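Local coordinates for protein alkaline serine protease (Thermobifida fusca, PDB 2PFE) that probably cleaves peptide bonds as a serine endopeptidase, this chain being the protease domain of a longer precursor, at residues V43-A51 against W62-T70; G127-E136 against D160-P171. All coordinates share one frame; numbering follows the deposited sequence.

How the contacts relate
Both contacts pair antiparallel strands, and each lies in a different beta-barrel of this chymotrypsin-like fold. Contact 1 joins strands 48-54 and 60-65, a hairpin of the N-terminal barrel. Contact 2 joins strands 128-131 and 164-171 of the C-terminal barrel. Their centres are about 26 Å apart, on opposite sides of the chain's centre, and they share no strand. Each runs from buried residues to exposed loops. At contact 1 a buried valine cluster gives way to a water-bridged carboxylate at the surface. Contact 2 is larger and closer to the centre. It combines aromatic packing with a threonine ST turn, a disulfide and part of the pocket holding the bound sulfonyl inhibitor.

Contact 1 (V43-A51 against W62-T70); sequences VSSPSGTVA and WVRITSADT
Ala51 rests its CB over one face of the Trp62 indole, near the rim. This CH-pi contact places Ala51 CB 3.7 Å from the centroid of the six-membered ring. With chi1 at 79° the indole folds back beneath the Ala51 methyl, although the Trp62 side chain sets out in the other direction. Arg64 NH2 also reaches Ala51 CB, at 3.6 Å. Trp62 CH2 lies over a face of the same guanidinium.

Buried valines fill another side of the hairpin. Val63 CG1 meets Val43 CG2 tip to tip at 3.6 Å. The other branch, Val63 CG2, crosses Val50 CG2 at 4.0 Å.

The backbone fixes this register. Thr49 and Arg64 form a hydrogen-bonded antiparallel pair, with Arg64 N donating to Thr49 O at 2.8 Å and Thr49 N to Arg64 O. Ala51 N adds a bond to Trp62 O.

Toward the loops, water takes over. One water donates to Ser47 O and to Asp69 OD2, the latter at 2.7 Å, and accepts from Thr66 N and Thr66 OG1. A second water links Ser47 N to Asp69 OD2. Thr66 OG1 also accepts from Ala68 N, an ST turn within the type I turn 66-69. Pro46, after a cis peptide, presses its CB against Asp69 OD2 at 3.2 Å and its CG toward Ile65 CG2.

Further out, Phe30 backs Val63, Ile3 backs Pro46 and Ile65, and the Phe179 ring meets Trp62. Asp59, predicted to belong to the catalytic charge relay, lies just before strand 60-65.

Asp69 OD1 accepts from the N-terminal Ala1 N, while OD2 takes both waters. This carboxylate is therefore probably ionised, and it ties the chain start to the mouth of the hairpin.

Contact 2 (G127-E136 against D160-P171); sequences GLTRTTACAE and DCRSGGITFFQP. With AES (4-(2-aminoethyl)benzenesulfonyl fluoride), chain D.
Thr129 CB sits over the centre of the Phe169 ring, 3.6 Å from its centroid. A chi1 of 73° brings the Phe169 ring back across the strand pair, alongside Thr129. Thr131 CG2 approaches the same ring obliquely, 3.7 Å from Phe169 CD2. An alanine at Phe169 would probably leave Thr129 CB without its ring partner and open a gap beside Thr131 CG2.

On the opposite sheet face, Arg130 runs alongside Phe168, with Arg130 CB 3.5 Å from Phe168 CE2. Its guanidinium stands nearly perpendicular to that ring, and Arg130 NE bonds Gln112.

Where strand 128-131 ends, Thr131 OG1 accepts from Ala133 N, an ST turn. Beyond the strands, a disulfide joins Cys134 and Cys161. Glu136 stretches out past CG, and its OE2 accepts from Cys161 N at 2.8 Å through the anti lone pair. Ala135 CB touches AES C6 at 3.7 Å, at what is probably the primary specificity pocket, as in relatives.

Strand 105-113 flanks strand 128-131, and strand 149-157 flanks strand 164-171. Trp144 of strand 143-146 packs on Phe169, Thr131 and Thr167.

Contact 1 (V43-A51 against W62-T70)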
loop_
_atom_site.group_PDB
_atom_site.type_symbol
_atom_site.label_atom_id
_atom_site.label_comp_id
_atom_site.label_asym_id
_atom_site.label_seq_id
_atom_site.Cartn_x
_atom_site.Cartn_y
_atom_site.Cartn_z
ATOM N N VAL A 43 -11.292 -4.325 10.812
ATOM C CA VAL A 43 -10.992 -2.922 10.492
ATOM C C VAL A 43 -12.285 -2.117 10.327
ATOM O O VAL A 43 -13.362 -2.687 10.132
ATOM C CB VAL A 43 -10.027 -2.751 9.252
ATOM C CG1 VAL A 43 -8.787 -3.607 9.396
ATOM C CG2 VAL A 43 -10.734 -3.051 7.939
ATOM N N SER A 44 -12.171 -0.797 10.441
ATOM C CA SER A 44 -13.306 0.093 10.263
ATOM C C SER A 44 -12.944 1.261 9.351
ATOM O O SER A 44 -11.756 1.552 9.136
ATOM C CB SER A 44 -13.845 0.560 11.620
ATOM O OG SER A 44 -12.817 1.127 12.411
ATOM N N SER A 45 -13.972 1.902 8.795
ATOM C CA SER A 45 -13.825 2.986 7.807
ATOM C C SER A 45 -12.772 2.678 6.729
ATOM O O SER A 45 -11.727 3.332 6.678
ATOM C CB SER A 45 -13.536 4.338 8.487
ATOM O OG SER A 45 -14.343 4.558 9.631
ATOM N N PRO A 46 -13.045 1.705 5.841
ATOM C CA PRO A 46 -14.241 0.862 5.728
ATOM C C PRO A 46 -14.290 -0.359 6.656
ATOM O O PRO A 46 -13.249 -0.894 7.064
ATOM C CB PRO A 46 -14.166 0.380 4.281
ATOM C CG PRO A 46 -12.722 0.278 4.015
ATOM C CD PRO A 46 -12.092 1.424 4.750
ATOM N N SER A 47 -15.504 -0.813 6.958
ATOM C CA SER A 47 -15.690 -2.074 7.661
ATOM C C SER A 47 -15.091 -3.187 6.823
ATOM O O SER A 47 -15.352 -3.302 5.623
ATOM C CB SER A 47 -17.170 -2.351 7.917
ATOM O OG SER A 47 -17.714 -1.396 8.815
ATOM N N GLY A 48 -14.256 -3.995 7.458
ATOM C CA GLY A 48 -13.637 -5.111 6.771
ATOM C C GLY A 48 -12.917 -6.012 7.738
ATOM O O GLY A 48 -12.952 -5.803 8.947
ATOM N N THR A 49 -12.273 -7.030 7.188
ATOM C CA THR A 49 -11.449 -7.936 7.970
ATOM C C THR A 49 -10.199 -8.214 7.166
ATOM O O THR A 49 -10.260 -8.338 5.940
ATOM C CB THR A 49 -12.188 -9.258 8.258
ATOM O OG1 THR A 49 -13.415 -8.964 8.934
ATOM C CG2 THR A 49 -11.358 -10.171 9.137
ATOM N N VAL A 50 -9.070 -8.318 7.854
ATOM C CA VAL A 50 -7.814 -8.673 7.191
ATOM C C VAL A 50 -7.949 -10.125 6.718
ATOM O O VAL A 50 -7.986 -11.071 7.532
ATOM C CB VAL A 50 -6.581 -8.470 8.113
ATOM C CG1 VAL A 50 -5.273 -8.884 7.417
ATOM C CG2 VAL A 50 -6.491 -7.024 8.574
ATOM N N ALA A 51 -8.011 -10.288 5.398
ATOM C CA ALA A 51 -8.247 -11.591 4.793
ATOM C C ALA A 51 -6.947 -12.375 4.611
ATOM O O ALA A 51 -6.965 -13.600 4.587
ATOM C CB ALA A 51 -8.976 -11.448 3.475
ATOM N N TRP A 62 -4.081 -8.113 2.597
ATOM C CA TRP A 62 -5.260 -7.502 2.030
ATOM C C TRP A 62 -6.435 -7.591 2.984
ATOM O O TRP A 62 -6.478 -8.456 3.868
ATOM C CB TRP A 62 -5.589 -8.069 0.634
ATOM C CG TRP A 62 -6.263 -9.392 0.614
ATOM C CD1 TRP A 62 -5.698 -10.609 0.872
ATOM C CD2 TRP A 62 -7.632 -9.648 0.263
ATOM N NE1 TRP A 62 -6.636 -11.605 0.719
ATOM C CE2 TRP A 62 -7.823 -11.049 0.334
ATOM C CE3 TRP A 62 -8.708 -8.834 -0.110
ATOM C CZ2 TRP A 62 -9.062 -11.657 0.073
ATOM C CZ3 TRP A 62 -9.951 -9.441 -0.380
ATOM C CH2 TRP A 62 -10.110 -10.837 -0.282
ATOM N N VAL A 63 -7.340 -6.631 2.818
ATOM C CA VAL A 63 -8.539 -6.491 3.634
ATOM C C VAL A 63 -9.763 -6.768 2.770
ATOM O O VAL A 63 -9.915 -6.163 1.715
ATOM C CB VAL A 63 -8.613 -5.069 4.254
ATOM C CG1 VAL A 63 -9.996 -4.818 4.899
ATOM C CG2 VAL A 63 -7.475 -4.895 5.277
ATOM N N ARG A 64 -10.610 -7.699 3.205
ATOM C CA ARG A 64 -11.890 -7.910 2.543
ATOM C C ARG A 64 -12.911 -6.953 3.130
ATOM O O ARG A 64 -13.084 -6.869 4.346
ATOM C CB ARG A 64 -12.363 -9.362 2.674
ATOM C CG ARG A 64 -13.557 -9.727 1.769
ATOM C CD ARG A 64 -14.036 -11.182 1.977
ATOM N NE ARG A 64 -12.980 -12.098 2.427
ATOM C CZ ARG A 64 -12.394 -13.052 1.694
ATOM N NH1 ARG A 64 -12.736 -13.276 0.421
ATOM N NH2 ARG A 64 -11.448 -13.801 2.249
ATOM N N ILE A 65 -13.571 -6.226 2.246
ATOM C CA ILE A 65 -14.580 -5.240 2.660
ATOM C C ILE A 65 -16.007 -5.816 2.566
ATOM O O ILE A 65 -16.185 -6.973 2.175
ATOM C CB ILE A 65 -14.453 -3.934 1.843
ATOM C CG1 ILE A 65 -14.646 -4.223 0.349
ATOM C CG2 ILE A 65 -13.083 -3.295 2.085
ATOM C CD1 ILE A 65 -14.873 -2.987 -0.504
ATOM N N THR A 66 -17.001 -5.006 2.940
ATOM C CA THR A 66 -18.406 -5.421 2.911
ATOM C C THR A 66 -19.131 -4.654 1.810
ATOM O O THR A 66 -18.532 -3.820 1.122
ATOM C CB THR A 66 -19.101 -5.187 4.280
ATOM O OG1 THR A 66 -19.317 -3.781 4.481
ATOM C CG2 THR A 66 -18.257 -5.746 5.429
ATOM N N SER A 67 -20.423 -4.936 1.651
ATOM C CA SER A 67 -21.258 -4.259 0.659
ATOM C C SER A 67 -21.415 -2.757 0.928
ATOM O O SER A 67 -21.829 -2.004 0.041
ATOM C CB SER A 67 -22.639 -4.923 0.608
ATOM O OG SER A 67 -23.272 -4.861 1.875
ATOM N N ALA A 68 -21.094 -2.329 2.149
ATOM C CA ALA A 68 -21.207 -0.925 2.542
ATOM C C ALA A 68 -20.183 -0.028 1.843
ATOM O O ALA A 68 -20.285 1.198 1.908
ATOM C CB ALA A 68 -21.086 -0.793 4.050
ATOM N N ASP A 69 -19.193 -0.636 1.183
ATOM C CA ASP A 69 -18.167 0.136 0.475
ATOM C C ASP A 69 -17.892 -0.415 -0.927
ATOM O O ASP A 69 -18.225 -1.566 -1.226
ATOM C CB ASP A 69 -16.903 0.232 1.329
ATOM C CG ASP A 69 -17.159 0.946 2.643
ATOM O OD1 ASP A 69 -17.191 2.198 2.650
ATOM O OD2 ASP A 69 -17.352 0.253 3.664
ATOM N N THR A 70 -17.301 0.413 -1.786
ATOM C CA THR A 70 -17.160 0.082 -3.205
ATOM C C THR A 70 -15.737 0.285 -3.716
ATOM O O THR A 70 -15.153 1.348 -3.529
ATOM C CB THR A 70 -18.135 0.919 -4.084
ATOM O OG1 THR A 70 -19.474 0.799 -3.580
ATOM C CG2 THR A 70 -18.109 0.441 -5.539
HETATM O O HOH W 1 -17.104 -2.366 3.984
HETATM O O HOH W 2 -17.811 0.767 6.217
#

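Contact 2 (G127-E136 against D160-P171)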
loop_
_atom_site.group_PDB
_atom_site.type_symbol
_atom_site.label_atom_id
_atom_site.label_comp_id
_atom_site.label_asym_id
_atom_site.label_seq_id
_atom_site.Cartn_x
_atom_site.Cartn_y
_atom_site.Cartn_z
ATOM N N GLY A 127 12.894 -8.578 0.140
ATOM C CA GLY A 127 12.197 -8.300 -1.122
ATOM C C GLY A 127 11.669 -6.881 -1.303
ATOM O O GLY A 127 10.869 -6.635 -2.194
ATOM N N LEU A 128 12.107 -5.947 -0.458
ATOM C CA LEU A 128 11.586 -4.581 -0.488
ATOM C C LEU A 128 12.312 -3.697 -1.484
ATOM O O LEU A 128 13.486 -3.875 -1.775
ATOM C CB LEU A 128 11.685 -3.953 0.887
ATOM C CG LEU A 128 10.881 -4.630 2.001
ATOM C CD1 LEU A 128 11.159 -3.959 3.340
ATOM C CD2 LEU A 128 9.406 -4.668 1.674
ATOM N N THR A 129 11.599 -2.688 -1.965
ATOM C CA THR A 129 12.200 -1.699 -2.849
ATOM C C THR A 129 12.432 -0.405 -2.089
ATOM O O THR A 129 11.489 0.139 -1.522
ATOM C CB THR A 129 11.281 -1.442 -4.057
ATOM O OG1 THR A 129 11.138 -2.668 -4.786
ATOM C CG2 THR A 129 11.869 -0.364 -4.984
ATOM N N ARG A 130 13.684 0.047 -2.064
ATOM C CA ARG A 130 14.081 1.287 -1.395
ATOM C C ARG A 130 13.879 2.467 -2.340
ATOM O O ARG A 130 14.235 2.391 -3.530
ATOM C CB ARG A 130 15.548 1.198 -0.931
ATOM C CG ARG A 130 15.988 2.414 -0.202
ATOM C CD ARG A 130 17.416 2.270 0.269
ATOM N NE ARG A 130 18.384 2.665 -0.765
ATOM C CZ ARG A 130 19.397 1.913 -1.200
ATOM N NH1 ARG A 130 19.612 0.691 -0.723
ATOM N NH2 ARG A 130 20.213 2.387 -2.124
ATOM N N THR A 131 13.298 3.546 -1.821
ATOM C CA THR A 131 13.140 4.784 -2.581
ATOM C C THR A 131 13.581 5.989 -1.765
ATOM O O THR A 131 13.700 5.920 -0.544
ATOM C CB THR A 131 11.670 5.042 -3.019
ATOM O OG1 THR A 131 10.947 5.698 -1.967
ATOM C CG2 THR A 131 10.941 3.737 -3.404
ATOM N N THR A 132 13.747 7.111 -2.455
ATOM C CA THR A 132 14.058 8.362 -1.800
ATOM C C THR A 132 12.836 9.172 -1.356
ATOM O O THR A 132 13.024 10.274 -0.845
ATOM C CB THR A 132 14.856 9.271 -2.726
ATOM O OG1 THR A 132 14.057 9.563 -3.889
ATOM C CG2 THR A 132 16.223 8.642 -3.105
ATOM N N ALA A 133 11.607 8.664 -1.553
ATOM C CA ALA A 133 10.422 9.348 -1.051
ATOM C C ALA A 133 10.318 9.262 0.463
ATOM O O ALA A 133 10.825 8.311 1.052
ATOM C CB ALA A 133 9.173 8.760 -1.693
ATOM N N CYS A 134 9.673 10.250 1.087
ATOM C CA CYS A 134 9.475 10.236 2.539
ATOM C C CYS A 134 8.103 9.665 2.897
ATOM O O CYS A 134 7.208 9.611 2.053
ATOM C CB CYS A 134 9.600 11.647 3.103
ATOM S SG CYS A 134 8.307 12.793 2.448
ATOM N N ALA A 135 7.940 9.266 4.157
ATOM C CA ALA A 135 6.655 8.797 4.668
ATOM C C ALA A 135 6.643 8.988 6.168
ATOM O O ALA A 135 7.706 9.136 6.792
ATOM C CB ALA A 135 6.422 7.310 4.334
ATOM N N GLU A 136 5.447 8.920 6.746
ATOM C CA GLU A 136 5.273 8.995 8.196
ATOM C C GLU A 136 4.222 7.991 8.658
ATOM O O GLU A 136 3.452 7.450 7.847
ATOM C CB GLU A 136 4.882 10.417 8.612
ATOM C CG GLU A 136 5.949 11.450 8.305
ATOM C CD GLU A 136 5.495 12.849 8.583
ATOM O OE1 GLU A 136 4.449 12.997 9.269
ATOM O OE2 GLU A 136 6.182 13.798 8.118
ATOM N N ASP A 160 11.096 11.502 8.084
ATOM C CA ASP A 160 9.732 12.022 7.977
ATOM C C ASP A 160 9.656 12.899 6.756
ATOM O O ASP A 160 10.658 13.032 6.028
ATOM C CB ASP A 160 9.315 12.772 9.263
ATOM C CG ASP A 160 10.096 14.060 9.501
ATOM O OD1 ASP A 160 10.573 14.704 8.536
ATOM O OD2 ASP A 160 10.202 14.441 10.687
ATOM N N CYS A 161 8.494 13.518 6.528
ATOM C CA CYS A 161 8.353 14.407 5.383
ATOM C C CYS A 161 8.687 15.868 5.634
ATOM O O CYS A 161 8.646 16.679 4.709
ATOM C CB CYS A 161 6.970 14.273 4.756
ATOM S SG CYS A 161 6.805 12.740 3.852
ATOM N N ARG A 162 9.001 16.215 6.873
ATOM C CA ARG A 162 9.434 17.573 7.139
ATOM C C ARG A 162 10.898 17.738 6.735
ATOM O O ARG A 162 11.262 18.678 6.030
ATOM C CB ARG A 162 9.256 17.910 8.605
ATOM C CG ARG A 162 9.502 19.370 8.906
ATOM C CD ARG A 162 9.192 19.674 10.361
ATOM N NE ARG A 162 10.099 18.982 11.274
ATOM C CZ ARG A 162 10.211 19.258 12.571
ATOM N NH1 ARG A 162 9.471 20.218 13.119
ATOM N NH2 ARG A 162 11.073 18.580 13.320
ATOM N N SER A 163 11.733 16.808 7.183
ATOM C CA SER A 163 13.166 16.900 6.929
ATOM C C SER A 163 13.644 15.865 5.903
ATOM O O SER A 163 14.765 15.954 5.386
ATOM C CB SER A 163 13.928 16.791 8.249
ATOM O OG SER A 163 13.582 17.856 9.125
ATOM N N GLY A 164 12.782 14.911 5.564
ATOM C CA GLY A 164 13.157 13.887 4.596
ATOM C C GLY A 164 13.491 12.543 5.223
ATOM O O GLY A 164 13.611 12.405 6.434
ATOM N N GLY A 165 13.645 11.565 4.350
ATOM C CA GLY A 165 13.970 10.216 4.764
ATOM C C GLY A 165 14.076 9.284 3.581
ATOM O O GLY A 165 14.288 9.717 2.431
ATOM N N ILE A 166 13.973 7.994 3.876
ATOM C CA ILE A 166 13.890 6.984 2.841
ATOM C C ILE A 166 12.702 6.105 3.179
ATOM O O ILE A 166 12.259 6.039 4.337
ATOM C CB ILE A 166 15.180 6.134 2.686
ATOM C CG1 ILE A 166 15.389 5.227 3.897
ATOM C CG2 ILE A 166 16.424 7.007 2.387
ATOM C CD1 ILE A 166 16.434 4.112 3.693
ATOM N N THR A 167 12.175 5.425 2.171
ATOM C CA THR A 167 10.984 4.612 2.373
ATOM C C THR A 167 11.087 3.383 1.537
ATOM O O THR A 167 11.508 3.450 0.386
ATOM C CB THR A 167 9.781 5.354 1.851
ATOM O OG1 THR A 167 10.179 5.847 0.556
ATOM C CG2 THR A 167 9.405 6.455 2.809
ATOM N N PHE A 168 10.608 2.293 2.102
ATOM C CA PHE A 168 10.582 0.979 1.475
ATOM C C PHE A 168 9.146 0.614 1.103
ATOM O O PHE A 168 8.227 0.809 1.905
ATOM C CB PHE A 168 11.149 -0.072 2.439
ATOM C CG PHE A 168 12.581 0.138 2.755
ATOM C CD1 PHE A 168 12.980 0.910 3.843
ATOM C CD2 PHE A 168 13.541 -0.425 1.945
ATOM C CE1 PHE A 168 14.353 1.092 4.119
ATOM C CE2 PHE A 168 14.900 -0.267 2.211
ATOM C CZ PHE A 168 15.307 0.496 3.270
ATOM N N PHE A 169 8.975 0.023 -0.073
ATOM C CA PHE A 169 7.703 -0.572 -0.447
ATOM C C PHE A 169 7.767 -2.076 -0.717
ATOM O O PHE A 169 8.776 -2.584 -1.191
ATOM C CB PHE A 169 6.983 0.228 -1.564
ATOM C CG PHE A 169 7.568 0.126 -2.959
ATOM C CD1 PHE A 169 7.360 -1.010 -3.738
ATOM C CD2 PHE A 169 8.197 1.245 -3.551
ATOM C CE1 PHE A 169 7.798 -1.057 -5.056
ATOM C CE2 PHE A 169 8.636 1.206 -4.860
ATOM C CZ PHE A 169 8.430 0.053 -5.631
ATOM N N GLN A 170 6.653 -2.737 -0.401
ATOM C CA GLN A 170 6.418 -4.131 -0.765
ATOM C C GLN A 170 5.874 -4.098 -2.191
ATOM O O GLN A 170 4.815 -3.542 -2.418
ATOM C CB GLN A 170 5.384 -4.708 0.221
ATOM C CG GLN A 170 4.617 -5.915 -0.266
ATOM C CD GLN A 170 5.512 -7.129 -0.464
ATOM O OE1 GLN A 170 5.669 -7.631 -1.584
ATOM N NE2 GLN A 170 6.130 -7.592 0.620
ATOM N N PRO A 171 6.603 -4.662 -3.168
ATOM C CA PRO A 171 6.114 -4.703 -4.549
ATOM C C PRO A 171 4.721 -5.344 -4.660
ATOM O O PRO A 171 4.381 -6.284 -3.910
ATOM C CB PRO A 171 7.198 -5.505 -5.295
ATOM C CG PRO A 171 8.437 -5.219 -4.482
ATOM C CD PRO A 171 7.950 -5.246 -3.050
HETATM C C3 AES D . 6.844 5.162 9.812
HETATM C C2 AES D . 5.875 4.299 9.290
HETATM C C1 AES D . 5.798 4.114 7.909
HETATM S S AES D . 4.596 3.077 7.138
HETATM O O1S AES D . 5.184 1.894 6.430
HETATM O O2S AES D . 4.088 4.256 5.896
HETATM C C6 AES D . 6.660 4.810 7.060
HETATM C C5 AES D . 7.626 5.663 7.581
HETATM C C4 AES D . 7.721 5.851 8.955
HETATM C C7 AES D . 8.802 6.803 9.450
HETATM C C8 AES D . 9.197 6.550 10.903
HETATM N N8 AES D . 10.580 6.928 11.130
HETATM O O HOH W 3 12.856 12.119 1.377
HETATM O O HOH W 4 10.580 8.507 5.216
#